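Local coordinates for extracellular solute-binding protein (Bordetella parapertussis, PDB 3PU5), which probably binds a small solute, possibly a polyamine, outside the cytoplasm and delivers it to an ABC-type membrane transporter, at residues A[58-70]-A[242-255]. Sequence-based numbering, arbitrary orientation.
With GOL (glycerol), chain B.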
ATOM      1  N   PRO A  58      24.351  11.791   7.905  1.00 25.58           N
ATOM      2  CA  PRO A  58      23.422  11.360   6.855  1.00 24.73           C
ATOM      3  C   PRO A  58      22.788  12.573   6.192  1.00 24.32           C
ATOM      4  O   PRO A  58      22.637  13.608   6.839  1.00 22.38           O
ATOM      5  CB  PRO A  58      22.338  10.582   7.620  1.00 21.04           C
ATOM      6  CG  PRO A  58      22.825  10.436   9.000  1.00 21.43           C
ATOM      7  CD  PRO A  58      23.819  11.523   9.251  1.00 22.59           C
ATOM      8  N   PRO A  59      22.400  12.446   4.919  1.00 26.11           N
ATOM      9  CA  PRO A  59      21.746  13.564   4.237  1.00 27.02           C
ATOM     10  C   PRO A  59      20.286  13.694   4.690  1.00 25.12           C
ATOM     11  O   PRO A  59      19.721  14.798   4.687  1.00 24.81           O
ATOM     12  CB  PRO A  59      21.815  13.152   2.769  1.00 26.57           C
ATOM     13  CG  PRO A  59      21.792  11.652   2.802  1.00 25.62           C
ATOM     14  CD  PRO A  59      22.364  11.206   4.126  1.00 26.11           C
ATOM     15  N   TYR A  60      19.690  12.575   5.099  1.00 20.69           N
ATOM     16  CA  TYR A  60      18.289  12.563   5.492  1.00 17.76           C
ATOM     17  C   TYR A  60      18.091  12.128   6.938  1.00 14.89           C
ATOM     18  O   TYR A  60      18.830  11.290   7.459  1.00 15.30           O
ATOM     19  CB  TYR A  60      17.463  11.670   4.553  1.00 17.69           C
ATOM     20  CG  TYR A  60      17.744  11.906   3.086  1.00 19.54           C
ATOM     21  CD1 TYR A  60      17.940  13.194   2.593  1.00 21.35           C
ATOM     22  CD2 TYR A  60      17.823  10.845   2.196  1.00 19.64           C
ATOM     23  CE1 TYR A  60      18.211  13.419   1.250  1.00 24.05           C
ATOM     24  CE2 TYR A  60      18.085  11.059   0.847  1.00 22.64           C
ATOM     25  CZ  TYR A  60      18.281  12.348   0.381  1.00 21.70           C
ATOM     26  OH  TYR A  60      18.549  12.568  -0.960  1.00 26.08           O
ATOM     27  N   ASP A  61      17.071  12.697   7.573  1.00 13.60           N
ATOM     28  CA  ASP A  61      16.732  12.384   8.961  1.00 13.58           C
ATOM     29  C   ASP A  61      15.584  11.374   9.074  1.00 12.97           C
ATOM     30  O   ASP A  61      15.508  10.599  10.036  1.00 11.03           O
ATOM     31  CB  ASP A  61      16.360  13.672   9.689  1.00 11.43           C
ATOM     32  CG  ASP A  61      17.441  14.724   9.565  1.00 14.69           C
ATOM     33  OD1 ASP A  61      17.229  15.722   8.840  1.00 11.90           O
ATOM     34  OD2 ASP A  61      18.513  14.520  10.164  1.00 13.34           O
ATOM     35  N   VAL A  62      14.683  11.402   8.099  1.00 11.95           N
ATOM     36  CA  VAL A  62      13.536  10.496   8.093  1.00 10.82           C
ATOM     37  C   VAL A  62      13.472   9.766   6.765  1.00  9.95           C
ATOM     38  O   VAL A  62      13.439  10.387   5.700  1.00 10.72           O
ATOM     39  CB  VAL A  62      12.203  11.230   8.365  1.00  9.10           C
ATOM     40  CG1 VAL A  62      11.006  10.266   8.206  1.00  9.03           C
ATOM     41  CG2 VAL A  62      12.211  11.835   9.765  1.00  8.73           C
ATOM     42  N   ALA A  63      13.497   8.441   6.840  1.00 10.26           N
ATOM     43  CA  ALA A  63      13.384   7.606   5.661  1.00  9.41           C
ATOM     44  C   ALA A  63      11.920   7.308   5.458  1.00 11.11           C
ATOM     45  O   ALA A  63      11.282   6.714   6.321  1.00 10.22           O
ATOM     46  CB  ALA A  63      14.166   6.319   5.841  1.00  8.44           C
ATOM     47  N   ALA A  64      11.380   7.737   4.324  1.00  9.32           N
ATOM     48  CA  ALA A  64       9.972   7.522   4.051  1.00 11.15           C
ATOM     49  C   ALA A  64       9.803   7.114   2.601  1.00 12.38           C
ATOM     50  O   ALA A  64       9.834   7.963   1.701  1.00 18.07           O
ATOM     51  CB  ALA A  64       9.177   8.797   4.356  1.00  9.19           C
ATOM     52  N   PHE A  65       9.660   5.816   2.367  1.00 10.99           N
ATOM     53  CA  PHE A  65       9.481   5.290   1.017  1.00 13.02           C
ATOM     54  C   PHE A  65       9.070   3.813   1.007  1.00 14.00           C
ATOM     55  O   PHE A  65       8.776   3.239   2.048  1.00 11.34           O
ATOM     56  CB  PHE A  65      10.728   5.519   0.145  1.00 13.32           C
ATOM     57  CG  PHE A  65      12.009   5.037   0.765  1.00 12.03           C
ATOM     58  CD1 PHE A  65      12.345   3.689   0.742  1.00 12.78           C
ATOM     59  CD2 PHE A  65      12.891   5.935   1.348  1.00 12.30           C
ATOM     60  CE1 PHE A  65      13.538   3.242   1.318  1.00 13.29           C
ATOM     61  CE2 PHE A  65      14.086   5.497   1.920  1.00 12.60           C
ATOM     62  CZ  PHE A  65      14.407   4.148   1.905  1.00 12.12           C
ATOM     63  N   GLY A  66       9.066   3.214  -0.183  1.00 14.60           N
ATOM     64  CA  GLY A  66       8.560   1.865  -0.388  1.00 13.55           C
ATOM     65  C   GLY A  66       9.174   0.758   0.448  1.00 14.65           C
ATOM     66  O   GLY A  66      10.339   0.822   0.830  1.00 12.94           O
ATOM     67  N   GLY A  67       8.378  -0.281   0.689  1.00 14.56           N
ATOM     68  CA  GLY A  67       8.761  -1.385   1.548  1.00 17.65           C
ATOM     69  C   GLY A  67       9.956  -2.204   1.090  1.00 17.29           C
ATOM     70  O   GLY A  67      10.816  -2.546   1.908  1.00 16.81           O
ATOM     71  N   ASN A  68      10.014  -2.528  -0.199  1.00 16.07           N
ATOM     72  CA  ASN A  68      11.129  -3.315  -0.741  1.00 17.34           C
ATOM     73  C   ASN A  68      12.494  -2.712  -0.427  1.00 19.04           C
ATOM     74  O   ASN A  68      13.392  -3.377   0.103  1.00 17.62           O
ATOM     75  CB  ASN A  68      11.000  -3.439  -2.252  1.00 22.68           C
ATOM     76  CG  ASN A  68       9.876  -4.347  -2.662  1.00 32.49           C
ATOM     77  OD1 ASN A  68       9.693  -5.423  -2.082  1.00 30.16           O
ATOM     78  ND2 ASN A  68       9.109  -3.925  -3.669  1.00 33.81           N
ATOM     79  N   ASP A  69      12.644  -1.439  -0.770  1.00 14.94           N
ATOM     80  CA  ASP A  69      13.907  -0.755  -0.556  1.00 15.95           C
ATOM     81  C   ASP A  69      14.135  -0.438   0.913  1.00 15.75           C
ATOM     82  O   ASP A  69      15.275  -0.487   1.386  1.00 15.86           O
ATOM     83  CB  ASP A  69      13.979   0.490  -1.428  1.00 15.36           C
ATOM     84  CG  ASP A  69      14.100   0.140  -2.885  1.00 18.21           C
ATOM     85  OD1 ASP A  69      15.177  -0.362  -3.278  1.00 17.09           O
ATOM     86  OD2 ASP A  69      13.109   0.327  -3.624  1.00 17.94           O
HETATM   87  N   MSE A  70      13.057  -0.151   1.644  1.00 12.93           N
HETATM   88  CA  MSE A  70      13.181   0.053   3.085  1.00 13.09           C
HETATM   89  C   MSE A  70      13.714  -1.205   3.754  1.00 13.16           C
HETATM   90  O   MSE A  70      14.475  -1.130   4.722  1.00 12.15           O
HETATM   91  CB  MSE A  70      11.855   0.462   3.732  1.00 12.35           C
HETATM   92  CG  MSE A  70      12.005   0.870   5.204  1.00 11.01           C
HETATM   93 SE   MSE A  70      13.009   2.555   5.381  1.00 24.93          SE
HETATM   94  CE  MSE A  70      11.718   3.741   4.492  1.00 11.03           C
ATOM     95  N   PRO A 242       3.611   2.868   2.187  1.00  9.05           N
ATOM     96  CA  PRO A 242       4.991   3.325   2.355  1.00  9.78           C
ATOM     97  C   PRO A 242       5.394   3.238   3.824  1.00  8.48           C
ATOM     98  O   PRO A 242       4.539   3.243   4.710  1.00  7.97           O
ATOM     99  CB  PRO A 242       4.944   4.780   1.877  1.00 10.60           C
ATOM    100  CG  PRO A 242       3.514   5.226   2.119  1.00 11.21           C
ATOM    101  CD  PRO A 242       2.656   3.975   1.975  1.00  9.61           C
ATOM    102  N   VAL A 243       6.690   3.124   4.079  1.00 10.42           N
ATOM    103  CA  VAL A 243       7.185   2.964   5.442  1.00  8.35           C
ATOM    104  C   VAL A 243       7.896   4.227   5.905  1.00 10.46           C
ATOM    105  O   VAL A 243       8.534   4.922   5.101  1.00  8.19           O
ATOM    106  CB  VAL A 243       8.141   1.762   5.550  1.00  9.73           C
ATOM    107  CG1 VAL A 243       8.442   1.443   7.003  1.00 10.82           C
ATOM    108  CG2 VAL A 243       7.533   0.550   4.876  1.00 12.31           C
HETATM  109  N   MSE A 244       7.765   4.531   7.195  1.00  7.99           N
HETATM  110  CA  MSE A 244       8.485   5.645   7.783  1.00  8.72           C
HETATM  111  C   MSE A 244       9.438   5.154   8.872  1.00  9.49           C
HETATM  112  O   MSE A 244       9.084   4.305   9.682  1.00  8.31           O
HETATM  113  CB  MSE A 244       7.521   6.673   8.373  1.00  7.64           C
HETATM  114  CG  MSE A 244       8.217   7.961   8.805  1.00 10.63           C
HETATM  115 SE   MSE A 244       6.934   9.384   9.311  1.00 19.98          SE
HETATM  116  CE  MSE A 244       6.292   9.905   7.533  1.00 11.34           C
ATOM    117  N   ALA A 245      10.639   5.716   8.895  1.00  8.90           N
ATOM    118  CA  ALA A 245      11.659   5.330   9.857  1.00 10.85           C
ATOM    119  C   ALA A 245      12.626   6.478  10.140  1.00 12.71           C
ATOM    120  O   ALA A 245      12.843   7.355   9.294  1.00  9.49           O
ATOM    121  CB  ALA A 245      12.434   4.098   9.356  1.00  9.40           C
ATOM    122  N   VAL A 246      13.218   6.439  11.331  1.00 12.82           N
ATOM    123  CA  VAL A 246      14.255   7.379  11.728  1.00 12.83           C
ATOM    124  C   VAL A 246      15.634   6.881  11.284  1.00 12.96           C
ATOM    125  O   VAL A 246      16.029   5.762  11.611  1.00 13.55           O
ATOM    126  CB  VAL A 246      14.272   7.561  13.258  1.00 10.95           C
ATOM    127  CG1 VAL A 246      15.401   8.508  13.669  1.00 12.06           C
ATOM    128  CG2 VAL A 246      12.924   8.086  13.746  1.00 11.78           C
ATOM    129  N   VAL A 247      16.363   7.722  10.551  1.00 11.93           N
ATOM    130  CA  VAL A 247      17.707   7.391  10.063  1.00 13.79           C
ATOM    131  C   VAL A 247      18.782   7.497  11.149  1.00 14.09           C
ATOM    132  O   VAL A 247      18.981   8.569  11.732  1.00 12.68           O
ATOM    133  CB  VAL A 247      18.096   8.317   8.890  1.00 15.82           C
ATOM    134  CG1 VAL A 247      19.559   8.113   8.499  1.00 15.14           C
ATOM    135  CG2 VAL A 247      17.148   8.095   7.699  1.00 11.93           C
ATOM    136  N   LYS A 248      19.462   6.387  11.429  1.00 12.63           N
ATOM    137  CA  LYS A 248      20.518   6.370  12.446  1.00 14.24           C
ATOM    138  C   LYS A 248      21.544   7.461  12.186  1.00 14.57           C
ATOM    139  O   LYS A 248      22.059   7.569  11.079  1.00 13.29           O
ATOM    140  CB  LYS A 248      21.252   5.025  12.448  1.00 17.88           C
ATOM    141  CG  LYS A 248      20.681   3.954  13.348  1.00 17.93           C
ATOM    142  CD  LYS A 248      21.669   2.788  13.450  1.00 18.42           C
ATOM    143  CE  LYS A 248      20.981   1.503  13.894  1.00 19.50           C
ATOM    144  NZ  LYS A 248      21.935   0.348  13.911  1.00 22.80           N
ATOM    145  N   GLY A 249      21.847   8.261  13.205  1.00 15.92           N
ATOM    146  CA  GLY A 249      22.891   9.268  13.100  1.00 15.28           C
ATOM    147  C   GLY A 249      22.424  10.612  12.573  1.00 18.32           C
ATOM    148  O   GLY A 249      23.213  11.546  12.470  1.00 17.01           O
ATOM    149  N   GLY A 250      21.146  10.713  12.219  1.00 16.14           N
ATOM    150  CA  GLY A 250      20.578  11.989  11.813  1.00 16.33           C
ATOM    151  C   GLY A 250      20.142  12.764  13.046  1.00 16.66           C
ATOM    152  O   GLY A 250      20.583  12.462  14.156  1.00 16.23           O
ATOM    153  N   LYS A 251      19.290  13.772  12.860  1.00 16.13           N
ATOM    154  CA  LYS A 251      18.741  14.522  13.986  1.00 14.41           C
ATOM    155  C   LYS A 251      17.601  13.713  14.587  1.00 15.80           C
ATOM    156  O   LYS A 251      16.424  14.006  14.357  1.00 14.08           O
ATOM    157  CB  LYS A 251      18.250  15.899  13.530  1.00 16.53           C
ATOM    158  CG  LYS A 251      19.371  16.826  13.053  1.00 17.11           C
ATOM    159  CD  LYS A 251      18.823  18.125  12.488  1.00 19.70           C
ATOM    160  CE  LYS A 251      19.949  19.089  12.121  1.00 21.94           C
ATOM    161  NZ  LYS A 251      20.610  18.683  10.868  1.00 20.62           N
ATOM    162  N   GLU A 252      17.967  12.689  15.357  1.00 15.97           N
ATOM    163  CA  GLU A 252      17.041  11.618  15.711  1.00 15.95           C
ATOM    164  C   GLU A 252      15.859  12.068  16.549  1.00 14.63           C
ATOM    165  O   GLU A 252      14.756  11.560  16.381  1.00 13.61           O
ATOM    166  CB  GLU A 252      17.785  10.465  16.392  1.00 17.36           C
ATOM    167  CG  GLU A 252      18.835   9.831  15.491  1.00 16.86           C
ATOM    168  CD  GLU A 252      19.369   8.529  16.044  1.00 17.90           C
ATOM    169  OE1 GLU A 252      18.911   8.110  17.124  1.00 22.00           O
ATOM    170  OE2 GLU A 252      20.240   7.917  15.392  1.00 19.90           O
ATOM    171  N   ASP A 253      16.078  13.028  17.441  1.00 15.45           N
ATOM    172  CA  ASP A 253      14.991  13.507  18.292  1.00 16.28           C
ATOM    173  C   ASP A 253      13.970  14.332  17.516  1.00 12.58           C
ATOM    174  O   ASP A 253      12.768  14.195  17.722  1.00 14.03           O
ATOM    175  CB  ASP A 253      15.530  14.274  19.502  1.00 19.74           C
ATOM    176  CG  ASP A 253      16.182  13.353  20.524  1.00 22.37           C
ATOM    177  OD1 ASP A 253      15.739  12.189  20.638  1.00 26.73           O
ATOM    178  OD2 ASP A 253      17.138  13.782  21.204  1.00 30.18           O
ATOM    179  N   LEU A 254      14.437  15.178  16.609  1.00 12.29           N
ATOM    180  CA  LEU A 254      13.515  15.907  15.742  1.00 12.86           C
ATOM    181  C   LEU A 254      12.780  14.942  14.796  1.00 11.59           C
ATOM    182  O   LEU A 254      11.587  15.087  14.551  1.00 13.56           O
ATOM    183  CB  LEU A 254      14.262  16.969  14.935  1.00 13.74           C
ATOM    184  CG  LEU A 254      15.072  17.967  15.764  1.00 17.34           C
ATOM    185  CD1 LEU A 254      15.556  19.126  14.896  1.00 19.06           C
ATOM    186  CD2 LEU A 254      14.230  18.483  16.917  1.00 16.97           C
ATOM    187  N   ALA A 255      13.510  13.966  14.268  1.00 11.81           N
ATOM    188  CA  ALA A 255      12.938  12.951  13.383  1.00 12.17           C
ATOM    189  C   ALA A 255      11.838  12.148  14.085  1.00 12.10           C
ATOM    190  O   ALA A 255      10.768  11.923  13.514  1.00 12.22           O
ATOM    191  CB  ALA A 255      14.033  12.027  12.869  1.00 11.57           C
TER
HETATM  192  C1  GOL B   2      20.925  17.255   6.697  1.00 21.94           C
HETATM  193  O1  GOL B   2      22.278  17.677   6.635  1.00 24.90           O
HETATM  194  C2  GOL B   2      20.604  16.801   8.123  1.00 24.11           C
HETATM  195  O2  GOL B   2      19.318  17.247   8.531  1.00 20.23           O
HETATM  196  C3  GOL B   2      20.707  15.282   8.240  1.00 23.07           C
HETATM  197  O3  GOL B   2      20.900  14.929   9.593  1.00 18.59           O
HETATM  198  O   HOH W   1      17.584  10.963  12.247  1.00 14.37           O
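The backbone O of Asp-61 is held by two donors. It accepts the N of Val-247 at 3.0 Å, and a water links it to the O of Val-247. OD2 of Asp-61 accepts the backbone N-H of Lys-251 at 2.9 Å in an almost straight bond. That donor comes from the anti side, 31° out of the carboxylate plane. OD1 accepts O2 of a glycerol, probably from the crystallisation liquor, and the backbone N of Tyr-9. The glycerol O3 contact to OD2 is too short to trust in detail. With chi1 at -54°, CG of Asp-61 lies anti to its own carbonyl carbon, and the carboxylate reaches the N-cap residue of helix 252-262. Val-247 to Gly-250 form a type II turn, which Pro-58 covers; its CD lies 3.3 Å from the O of Gly-249. Strands 62-65 and 243-246 then run antiparallel, as neighbouring strands of the antiparallel sheet in one lobe of a periplasmic-binding-protein fold. Ala-63 with Ala-245 and Phe-65 with Val-243 are the hydrogen-bonded pairs. The N of Ala-63 meets the O of Ala-245 at 2.8 Å. On one face Val-62 is wedged between two partners: CG1 meets CG of Met-244 at 3.7 Å, and CG2 meets CB of Ala-255 at 3.6 Å. Phe-258 and Met-259 of helix 252-262 also touch Met-244. On the other face the side chain of selenomethionine Met-70, in helix 67-75, is bent at chi2 and chi3. Its CE sits over the ring centre of Phe-65, 3.6 Å above the plane, and its CG packs on CB of Val-243 at 4.0 Å.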